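Local coordinates for chitin-binding domain 3 protein (Micromonospora aurantiaca ATCC 27029, PDB 5OPF) that is a copper-dependent lytic polysaccharide monooxygenase that probably cleaves glycosidic bonds of crystalline polysaccharides such as cellulose by oxidation, at residues Thr95-Val100 with Pro160-Gly165. Numbering follows the deposited sequence.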
# COMPACT_ATOMS: atom_id res chain seq x y z
N THR A 95 -11.84 7.51 -9.00
CA THR A 95 -11.88 8.26 -10.26
C THR A 95 -10.46 8.64 -10.66
O THR A 95 -9.52 8.53 -9.87
CB THR A 95 -12.77 9.51 -10.13
OG1 THR A 95 -12.32 10.33 -9.06
CG2 THR A 95 -14.21 9.10 -9.88
N ASN A 96 -10.30 9.10 -11.90
CA ASN A 96 -8.95 9.33 -12.41
C ASN A 96 -8.19 10.37 -11.60
O ASN A 96 -6.98 10.22 -11.38
CB ASN A 96 -9.00 9.71 -13.88
CG ASN A 96 -9.54 8.60 -14.73
OD1 ASN A 96 -10.75 8.55 -15.00
ND2 ASN A 96 -8.69 7.66 -15.10
N ASN A 97 -8.87 11.42 -11.17
CA ASN A 97 -8.34 12.35 -10.18
C ASN A 97 -8.85 11.88 -8.84
O ASN A 97 -10.07 11.91 -8.58
CB ASN A 97 -8.83 13.76 -10.46
CG ASN A 97 -8.18 14.37 -11.64
OD1 ASN A 97 -7.10 14.95 -11.53
ND2 ASN A 97 -8.81 14.26 -12.80
N PHE A 98 -7.95 11.41 -7.98
CA PHE A 98 -8.33 10.83 -6.71
C PHE A 98 -7.36 11.32 -5.65
O PHE A 98 -6.41 12.05 -5.93
CB PHE A 98 -8.44 9.30 -6.78
CG PHE A 98 -7.12 8.60 -6.97
CD1 PHE A 98 -6.49 8.58 -8.20
CD2 PHE A 98 -6.53 7.93 -5.91
CE1 PHE A 98 -5.30 7.92 -8.37
CE2 PHE A 98 -5.34 7.27 -6.08
CZ PHE A 98 -4.71 7.26 -7.31
N ARG A 99 -7.65 10.93 -4.41
CA ARG A 99 -6.88 11.35 -3.25
C ARG A 99 -6.47 10.13 -2.45
O ARG A 99 -7.30 9.25 -2.18
CB ARG A 99 -7.74 12.28 -2.38
CG ARG A 99 -8.09 13.56 -3.12
CD ARG A 99 -9.36 14.22 -2.62
NE ARG A 99 -9.25 14.74 -1.26
CZ ARG A 99 -8.47 15.75 -0.89
NH1 ARG A 99 -7.67 16.35 -1.77
NH2 ARG A 99 -8.48 16.16 0.37
N VAL A 100 -5.20 10.08 -2.06
CA VAL A 100 -4.67 9.02 -1.22
C VAL A 100 -4.60 9.55 0.21
O VAL A 100 -3.89 10.52 0.48
CB VAL A 100 -3.27 8.59 -1.71
CG1 VAL A 100 -2.61 7.64 -0.72
CG2 VAL A 100 -3.35 7.97 -3.11
N PRO A 160 -3.08 14.40 -3.46
CA PRO A 160 -3.76 14.36 -4.76
C PRO A 160 -2.99 13.52 -5.76
O PRO A 160 -1.76 13.51 -5.78
CB PRO A 160 -3.80 15.83 -5.20
CG PRO A 160 -3.56 16.61 -3.95
CD PRO A 160 -2.67 15.76 -3.10
N ALA A 161 -3.74 12.82 -6.62
CA ALA A 161 -3.16 11.97 -7.64
C ALA A 161 -4.03 12.06 -8.88
O ALA A 161 -5.26 12.13 -8.78
CB ALA A 161 -3.08 10.52 -7.16
N ASN A 162 -3.40 12.07 -10.06
CA ASN A 162 -4.14 12.14 -11.31
C ASN A 162 -3.57 11.09 -12.25
O ASN A 162 -2.41 11.21 -12.68
CB ASN A 162 -4.06 13.53 -11.95
CG ASN A 162 -4.84 13.60 -13.26
OD1 ASN A 162 -5.68 12.74 -13.53
ND2 ASN A 162 -4.57 14.62 -14.06
N ALA A 163 -4.37 10.08 -12.56
CA ALA A 163 -3.96 8.96 -13.40
C ALA A 163 -4.82 8.95 -14.66
O ALA A 163 -5.82 8.21 -14.75
CB ALA A 163 -4.07 7.64 -12.63
N PRO A 164 -4.47 9.75 -15.67
CA PRO A 164 -5.30 9.86 -16.86
C PRO A 164 -5.35 8.56 -17.64
O PRO A 164 -4.37 7.81 -17.71
CB PRO A 164 -4.61 10.95 -17.69
CG PRO A 164 -3.70 11.64 -16.77
CD PRO A 164 -3.31 10.67 -15.73
N GLY A 165 -6.50 8.32 -18.24
CA GLY A 165 -6.67 7.22 -19.16
C GLY A 165 -6.94 5.87 -18.54
O GLY A 165 -7.25 4.93 -19.27
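Asn96 and Ala163 are joined by a pair of bonds just beyond the end of the pairing between strands 97-104 and 154-162. Ala163 N donates to Asn96 O in an almost straight bond (2.9 Å). In return Asn96 ND2 donates to Ala163 O, which lies close to the plane of the amide. Chi1 (-64°) sets CG of Asn96 anti to the carbonyl carbon, beside the backbone N. Asparagine suits the place because its short amide can bond across once the chain is outside the strand; ND2 also donates to Arg166 O. An alanine here would probably leave both carbonyls without this donor and the chain from Ala163 to Arg166 freer to shift. The two antiparallel strands are central neighbours in the four-stranded sheet of the immunoglobulin-like β-sandwich of this family, and Phe98 and Ala161 form a hydrogen-bonded pair in it. On their inner face the packing is tight: Ala161 CB sits over the Phe98 ring, 3.8 Å from its centroid, a CH-pi contact that suits a methyl too small to push the ring away. Ala163 CB lies near the ring's edge, while Val117 and Val172 of the other sheet touch the same phenylalanine. The outer face is looser and suits polar asparagines. Asn97 and Asn162 lie side by side, but their OD1 atoms, 3.3 Å apart, are two acceptors and make no bond. In the non-hydrogen-bonded pair Arg99-Pro160, proline's missing N-H costs strand 97-104 no bond.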